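Local atomic coordinates of mandelate racemase/muconate lactonizing enzyme, C-terminal domain protein (Paracoccus denitrificans, PDB entry 4DWD), a protein that binds magnesium and is probably a hydro-lyase of the enolase superfamily. Residues Glu142-Val147 and Arg185-Pro190; Val304-Asn309 and Gly345-Gly350. One frame throughout, in Å; residues are numbered along the deposited sequence.

Contact 1: Glu142-Val147 and Arg185-Pro190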
ATOM      1  N   GLU B 142     -16.357  23.861 -37.509  1.00 11.58           N
ATOM      2  CA  GLU B 142     -14.963  23.949 -37.963  1.00 11.55           C
ATOM      3  C   GLU B 142     -14.168  22.688 -37.614  1.00 11.69           C
ATOM      4  O   GLU B 142     -13.335  22.225 -38.405  1.00 12.68           O
ATOM      5  CB  GLU B 142     -14.280  25.195 -37.398  1.00 13.05           C
ATOM      6  CG  GLU B 142     -14.676  26.469 -38.125  1.00 14.16           C
ATOM      7  CD  GLU B 142     -14.471  27.732 -37.311  1.00 16.97           C
ATOM      8  OE1 GLU B 142     -13.907  27.666 -36.194  1.00 15.47           O
ATOM      9  OE2 GLU B 142     -14.888  28.803 -37.805  1.00 22.46           O
ATOM     10  N   VAL B 143     -14.438  22.118 -36.438  1.00 11.45           N
ATOM     11  CA  VAL B 143     -13.803  20.864 -36.073  1.00 11.16           C
ATOM     12  C   VAL B 143     -14.209  19.772 -37.068  1.00 11.65           C
ATOM     13  O   VAL B 143     -13.360  19.067 -37.624  1.00 12.24           O
ATOM     14  CB  VAL B 143     -14.182  20.433 -34.642  1.00 10.79           C
ATOM     15  CG1 VAL B 143     -13.616  19.052 -34.341  1.00 11.55           C
ATOM     16  CG2 VAL B 143     -13.697  21.450 -33.616  1.00 11.57           C
ATOM     17  N   VAL B 144     -15.514  19.646 -37.298  1.00 11.13           N
ATOM     18  CA  VAL B 144     -16.016  18.644 -38.235  1.00 11.18           C
ATOM     19  C   VAL B 144     -15.425  18.827 -39.643  1.00 11.92           C
ATOM     20  O   VAL B 144     -14.968  17.867 -40.254  1.00 11.80           O
ATOM     21  CB  VAL B 144     -17.558  18.607 -38.242  1.00 11.34           C
ATOM     22  CG1 VAL B 144     -18.072  17.657 -39.324  1.00 12.39           C
ATOM     23  CG2 VAL B 144     -18.056  18.196 -36.858  1.00 11.97           C
ATOM     24  N   ARG B 145     -15.398  20.070 -40.123  1.00 11.67           N
ATOM     25  CA  ARG B 145     -14.860  20.349 -41.451  1.00 11.94           C
ATOM     26  C   ARG B 145     -13.399  19.912 -41.581  1.00 12.49           C
ATOM     27  O   ARG B 145     -13.025  19.269 -42.568  1.00 13.89           O
ATOM     28  CB  ARG B 145     -15.018  21.828 -41.808  1.00 12.74           C
ATOM     29  CG  ARG B 145     -14.591  22.114 -43.242  1.00 14.41           C
ATOM     30  CD  ARG B 145     -14.811  23.551 -43.664  1.00 17.12           C
ATOM     31  NE  ARG B 145     -14.547  23.711 -45.097  1.00 22.24           N
ATOM     32  CZ  ARG B 145     -15.405  23.438 -46.090  1.00 24.20           C
ATOM     33  NH1 ARG B 145     -16.642  22.978 -45.857  1.00 19.04           N
ATOM     34  NH2 ARG B 145     -15.013  23.627 -47.343  1.00 28.04           N
ATOM     35  N   GLU B 146     -12.583  20.241 -40.585  1.00 12.65           N
ATOM     36  CA  GLU B 146     -11.164  19.917 -40.656  1.00 13.61           C
ATOM     37  C   GLU B 146     -10.938  18.413 -40.539  1.00 13.16           C
ATOM     38  O   GLU B 146     -10.102  17.852 -41.254  1.00 13.39           O
ATOM     39  CB  GLU B 146     -10.381  20.692 -39.595  1.00 14.68           C
ATOM     40  CG  GLU B 146      -8.868  20.443 -39.601  1.00 14.31           C
ATOM     41  CD  GLU B 146      -8.137  20.826 -40.889  1.00 17.65           C
ATOM     42  OE1 GLU B 146      -8.708  21.446 -41.819  1.00 17.57           O
ATOM     43  OE2 GLU B 146      -6.940  20.493 -40.964  1.00 19.07           O
ATOM     44  N   VAL B 147     -11.675  17.746 -39.649  1.00 12.67           N
ATOM     45  CA  VAL B 147     -11.546  16.290 -39.559  1.00 12.96           C
ATOM     46  C   VAL B 147     -11.918  15.628 -40.895  1.00 13.07           C
ATOM     47  O   VAL B 147     -11.190  14.764 -41.388  1.00 13.58           O
ATOM     48  CB  VAL B 147     -12.375  15.699 -38.395  1.00 11.91           C
ATOM     49  CG1 VAL B 147     -12.364  14.174 -38.440  1.00 13.53           C
ATOM     50  CG2 VAL B 147     -11.846  16.206 -37.055  1.00 12.36           C
ATOM     51  N   ARG B 185     -17.679  11.961 -33.653  1.00 10.03           N
ATOM     52  CA  ARG B 185     -18.192  10.583 -33.700  1.00  9.85           C
ATOM     53  C   ARG B 185     -19.291  10.453 -34.762  1.00 11.30           C
ATOM     54  O   ARG B 185     -19.317   9.486 -35.519  1.00 12.03           O
ATOM     55  CB  ARG B 185     -18.688  10.139 -32.320  1.00 10.57           C
ATOM     56  CG  ARG B 185     -19.548   8.874 -32.332  1.00 11.03           C
ATOM     57  CD  ARG B 185     -18.802   7.649 -32.842  1.00 11.74           C
ATOM     58  NE  ARG B 185     -17.760   7.237 -31.906  1.00 11.21           N
ATOM     59  CZ  ARG B 185     -16.735   6.437 -32.199  1.00 12.16           C
ATOM     60  NH1 ARG B 185     -16.567   5.941 -33.424  1.00 12.76           N
ATOM     61  NH2 ARG B 185     -15.867   6.139 -31.243  1.00 13.76           N
ATOM     62  N   GLU B 186     -20.187  11.435 -34.813  1.00 10.68           N
ATOM     63  CA  GLU B 186     -21.282  11.387 -35.783  1.00 11.11           C
ATOM     64  C   GLU B 186     -20.769  11.444 -37.222  1.00 12.13           C
ATOM     65  O   GLU B 186     -21.288  10.761 -38.115  1.00 13.28           O
ATOM     66  CB  GLU B 186     -22.299  12.497 -35.494  1.00 12.73           C
ATOM     67  CG  GLU B 186     -23.056  12.228 -34.198  1.00 12.47           C
ATOM     68  CD  GLU B 186     -24.062  13.289 -33.816  1.00 14.74           C
ATOM     69  OE1 GLU B 186     -24.345  14.192 -34.634  1.00 18.00           O
ATOM     70  OE2 GLU B 186     -24.588  13.195 -32.685  1.00 18.31           O
ATOM     71  N   LEU B 187     -19.739  12.253 -37.445  1.00 11.76           N
ATOM     72  CA  LEU B 187     -19.106  12.328 -38.760  1.00 13.22           C
ATOM     73  C   LEU B 187     -18.468  11.011 -39.190  1.00 13.50           C
ATOM     74  O   LEU B 187     -18.679  10.540 -40.313  1.00 16.69           O
ATOM     75  CB  LEU B 187     -18.047  13.437 -38.776  1.00 13.56           C
ATOM     76  CG  LEU B 187     -17.117  13.519 -39.990  1.00 14.83           C
ATOM     77  CD1 LEU B 187     -17.864  14.097 -41.184  1.00 17.85           C
ATOM     78  CD2 LEU B 187     -15.886  14.353 -39.671  1.00 13.24           C
ATOM     79  N   LEU B 188     -17.674  10.428 -38.297  1.00 13.23           N
ATOM     80  CA  LEU B 188     -16.814   9.307 -38.654  1.00 14.42           C
ATOM     81  C   LEU B 188     -17.520   7.957 -38.618  1.00 15.52           C
ATOM     82  O   LEU B 188     -17.052   6.990 -39.220  1.00 17.99           O
ATOM     83  CB  LEU B 188     -15.564   9.287 -37.771  1.00 14.43           C
ATOM     84  CG  LEU B 188     -14.661  10.510 -37.935  1.00 12.38           C
ATOM     85  CD1 LEU B 188     -13.485  10.382 -36.987  1.00 13.10           C
ATOM     86  CD2 LEU B 188     -14.189  10.693 -39.381  1.00 14.22           C
ATOM     87  N   GLY B 189     -18.649   7.893 -37.917  1.00 14.57           N
ATOM     88  CA  GLY B 189     -19.393   6.644 -37.793  1.00 16.90           C
ATOM     89  C   GLY B 189     -19.026   5.831 -36.562  1.00 17.15           C
ATOM     90  O   GLY B 189     -17.991   6.088 -35.927  1.00 15.24           O
ATOM     91  N   PRO B 190     -19.858   4.822 -36.229  1.00 17.67           N
ATOM     92  CA  PRO B 190     -19.729   4.096 -34.962  1.00 16.84           C
ATOM     93  C   PRO B 190     -18.496   3.202 -34.859  1.00 18.61           C
ATOM     94  O   PRO B 190     -18.062   2.917 -33.746  1.00 23.36           O
ATOM     95  CB  PRO B 190     -21.019   3.264 -34.885  1.00 19.05           C
ATOM     96  CG  PRO B 190     -21.516   3.184 -36.288  1.00 20.44           C
ATOM     97  CD  PRO B 190     -21.088   4.457 -36.953  1.00 17.69           C
TER
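V144 on helix 140-154 faces L187 in the last turn of helix 174-188, their CA atoms 7.1 Å apart. L187 carries most of the contact. Its CG lies anti to the backbone N (chi1 170°), and this sends the two methyls across to the other helix: CD2 lies 3.7 Å from CG1 of V147 and just as close to the carbonyl O of V144, while CD1 and CD2 both come alongside CG1 of V144. L187 runs past each valine in the opposite direction. L188, by contrast, meets V147 at about a right angle, with its CD2 4.0 Å from V147 CG1, so that this one valine methyl touches both leucines. Behind the leucines the helix gives way at G189, where, at these backbone angles (phi 93°), a CB would be jammed against the carbonyl O of L188. The guanidinium of R185 fastens this turn, NH1 donating to G189 O at 2.9 Å with the acceptor in the guanidinium plane. On the barrel side of the helix pair, V147 and L188 both rest on V159 of strand 158-162, and L188 reaches I194 of strand 194-197, so two adjacent outer helices of the barrel sit against its parallel strands.

Contact 2: Val304-Asn309 and Gly345-Gly350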
ATOM      1  N   VAL B 304      12.940  14.176 -40.560  1.00 11.22           N
ATOM      2  CA  VAL B 304      13.883  13.315 -39.811  1.00 11.01           C
ATOM      3  C   VAL B 304      13.220  12.575 -38.644  1.00 11.21           C
ATOM      4  O   VAL B 304      13.377  11.360 -38.513  1.00 11.78           O
ATOM      5  CB  VAL B 304      15.127  14.111 -39.352  1.00 10.94           C
ATOM      6  CG1 VAL B 304      16.063  13.271 -38.480  1.00 11.06           C
ATOM      7  CG2 VAL B 304      15.894  14.622 -40.561  1.00 12.14           C
ATOM      8  N   GLY B 305      12.457  13.290 -37.820  1.00 11.33           N
ATOM      9  CA  GLY B 305      11.812  12.657 -36.660  1.00 11.07           C
ATOM     10  C   GLY B 305      10.833  11.568 -37.073  1.00 11.05           C
ATOM     11  O   GLY B 305      10.730  10.532 -36.425  1.00 11.27           O
ATOM     12  N   HIS B 306      10.108  11.797 -38.166  1.00 11.09           N
ATOM     13  CA  HIS B 306       9.180  10.792 -38.654  1.00 11.10           C
ATOM     14  C   HIS B 306       9.912   9.541 -39.054  1.00 11.08           C
ATOM     15  O   HIS B 306       9.492   8.434 -38.713  1.00 10.80           O
ATOM     16  CB  HIS B 306       8.398  11.343 -39.835  1.00 11.58           C
ATOM     17  CG  HIS B 306       7.583  10.306 -40.541  1.00 11.74           C
ATOM     18  ND1 HIS B 306       6.389   9.870 -40.073  1.00 12.20           N
ATOM     19  CD2 HIS B 306       7.828   9.611 -41.718  1.00 13.23           C
ATOM     20  CE1 HIS B 306       5.895   8.946 -40.918  1.00 12.91           C
ATOM     21  NE2 HIS B 306       6.771   8.794 -41.930  1.00 14.50           N
ATOM     22  N   PHE B 307      11.016   9.698 -39.778  1.00 10.94           N
ATOM     23  CA  PHE B 307      11.772   8.537 -40.234  1.00 11.13           C
ATOM     24  C   PHE B 307      12.350   7.751 -39.059  1.00 10.90           C
ATOM     25  O   PHE B 307      12.268   6.523 -39.031  1.00 10.93           O
ATOM     26  CB  PHE B 307      12.857   8.957 -41.227  1.00 10.95           C
ATOM     27  CG  PHE B 307      12.372   9.032 -42.645  1.00 12.18           C
ATOM     28  CD1 PHE B 307      11.495  10.037 -43.049  1.00 12.62           C
ATOM     29  CD2 PHE B 307      12.810   8.111 -43.579  1.00 13.67           C
ATOM     30  CE1 PHE B 307      11.055  10.104 -44.359  1.00 14.61           C
ATOM     31  CE2 PHE B 307      12.377   8.169 -44.890  1.00 14.18           C
ATOM     32  CZ  PHE B 307      11.490   9.168 -45.282  1.00 14.42           C
ATOM     33  N   ALA B 308      12.928   8.447 -38.079  1.00 10.76           N
ATOM     34  CA  ALA B 308      13.412   7.756 -36.884  1.00 10.43           C
ATOM     35  C   ALA B 308      12.294   6.977 -36.199  1.00 10.99           C
ATOM     36  O   ALA B 308      12.457   5.810 -35.839  1.00 10.45           O
ATOM     37  CB  ALA B 308      14.041   8.750 -35.921  1.00  9.90           C
ATOM     38  N   ASN B 309      11.152   7.638 -36.051  1.00 10.73           N
ATOM     39  CA  ASN B 309       9.970   7.047 -35.426  1.00 10.54           C
ATOM     40  C   ASN B 309       9.519   5.771 -36.132  1.00 11.04           C
ATOM     41  O   ASN B 309       9.289   4.751 -35.473  1.00 10.71           O
ATOM     42  CB  ASN B 309       8.841   8.089 -35.382  1.00 10.77           C
ATOM     43  CG  ASN B 309       7.692   7.704 -34.456  1.00 10.45           C
ATOM     44  OD1 ASN B 309       7.902   7.253 -33.335  1.00 11.20           O
ATOM     45  ND2 ASN B 309       6.460   7.920 -34.921  1.00 11.07           N
ATOM     46  N   GLY B 345      -3.454   5.009 -46.663  1.00 19.95           N
ATOM     47  CA  GLY B 345      -3.529   5.086 -45.204  1.00 19.57           C
ATOM     48  C   GLY B 345      -2.323   4.553 -44.448  1.00 18.53           C
ATOM     49  O   GLY B 345      -2.388   4.391 -43.225  1.00 19.04           O
ATOM     50  N   HIS B 346      -1.228   4.286 -45.160  1.00 18.54           N
ATOM     51  CA  HIS B 346      -0.022   3.689 -44.573  0.50 18.33           C
ATOM     52  C   HIS B 346       1.234   4.430 -44.942  1.00 17.90           C
ATOM     53  O   HIS B 346       1.286   5.101 -45.973  1.00 17.34           O
ATOM     54  CB  HIS B 346       0.125   2.238 -45.033  0.50 18.56           C
ATOM     55  CG  HIS B 346      -0.923   1.304 -44.474  0.50 17.49           C
ATOM     56  ND1 HIS B 346      -2.188   1.272 -44.935  0.50 18.02           N
ATOM     57  CD2 HIS B 346      -0.844   0.335 -43.474  0.50 17.15           C
ATOM     58  CE1 HIS B 346      -2.888   0.344 -44.257  0.50 19.83           C
ATOM     59  NE2 HIS B 346      -2.064  -0.232 -43.367  0.50 18.58           N
ATOM     60  N   PHE B 347       2.267   4.281 -44.116  1.00 17.25           N
ATOM     61  CA  PHE B 347       3.618   4.756 -44.443  1.00 16.43           C
ATOM     62  C   PHE B 347       4.424   3.574 -44.950  1.00 17.21           C
ATOM     63  O   PHE B 347       4.496   2.536 -44.285  1.00 16.96           O
ATOM     64  CB  PHE B 347       4.297   5.336 -43.204  1.00 15.82           C
ATOM     65  CG  PHE B 347       3.619   6.560 -42.662  1.00 14.71           C
ATOM     66  CD1 PHE B 347       3.556   7.723 -43.421  1.00 14.68           C
ATOM     67  CD2 PHE B 347       3.056   6.556 -41.386  1.00 14.00           C
ATOM     68  CE1 PHE B 347       2.923   8.858 -42.933  1.00 15.11           C
ATOM     69  CE2 PHE B 347       2.436   7.695 -40.880  1.00 13.58           C
ATOM     70  CZ  PHE B 347       2.368   8.850 -41.656  1.00 14.27           C
ATOM     71  N   ALA B 348       5.017   3.730 -46.129  1.00 17.33           N
ATOM     72  CA  ALA B 348       5.878   2.690 -46.696  1.00 17.71           C
ATOM     73  C   ALA B 348       7.326   2.926 -46.297  1.00 18.43           C
ATOM     74  O   ALA B 348       7.948   3.905 -46.727  1.00 20.95           O
ATOM     75  CB  ALA B 348       5.737   2.650 -48.217  1.00 19.99           C
ATOM     76  N   LEU B 349       7.856   2.026 -45.474  1.00 15.81           N
ATOM     77  CA  LEU B 349       9.250   2.099 -45.044  1.00 16.89           C
ATOM     78  C   LEU B 349      10.147   1.367 -46.043  1.00 16.89           C
ATOM     79  O   LEU B 349      10.003   0.167 -46.250  1.00 19.06           O
ATOM     80  CB  LEU B 349       9.390   1.493 -43.641  1.00 17.45           C
ATOM     81  CG  LEU B 349      10.767   1.445 -42.972  1.00 16.26           C
ATOM     82  CD1 LEU B 349      11.406   2.821 -42.926  1.00 17.72           C
ATOM     83  CD2 LEU B 349      10.585   0.893 -41.574  1.00 14.79           C
ATOM     84  N   GLY B 350      11.056   2.113 -46.666  1.00 17.85           N
ATOM     85  CA  GLY B 350      11.965   1.567 -47.673  1.00 20.72           C
ATOM     86  C   GLY B 350      13.241   1.006 -47.075  1.00 17.63           C
ATOM     87  O   GLY B 350      13.448   1.068 -45.861  1.00 16.61           O
TER
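H306, in the first turn of helix 304-314, drives the edge of its imidazole into the face of F347 on strand 346-348. This is a T-shaped stack, with ring planes at 68° and centroids 4.4 Å apart. The imidazole CE1 does most of the touching: it stands 3.4 Å above the middle of the phenyl ring, close to equidistant from all six carbons, while NE2 lies over the CG-CD1 side, 3.7 Å from CD1. H306 reaches that far because its CG is anti to the backbone N (chi1 171°), which carries the imidazole out from the helix toward the strand. The looser part is toward L349 and F307, where neither side chain comes within contact distance of the opposite segment; the neighbouring A348 and G350 are exposed. F347 also rests on C128 of strand 125-132 and on V323 and L325 of strand 323-325, and an alanine here would probably leave the imidazole edge without its aromatic face and open a gap against them. F347 pairs through its backbone with L126. The contact thus packs a helix of the modified TIM barrel of the enolase superfamily onto the strand that lies antiparallel to 125-132.

Overall arrangement
After the three N-terminal strands of the antiparallel sheet and the helices that follow, the chain enters the barrel domain with strand 125-132. Contact 1 comes first: 37 residues separate its segments, and it closes the loop through strand 158-162 by bringing helices 140-154 and 174-188 together. The chain then continues around the barrel to helix 304-314, where contact 2 opens; it closes 35 residues later at strand 346-348, beyond strand 323-325. The two are in series, neither nested nor crossed, with centres 26 Å apart and nearest atoms about 13 Å apart. Strand 125-132 links their surroundings, pairing with 158-162, 323-325 and 346-348, so early and late parts of the barrel meet there.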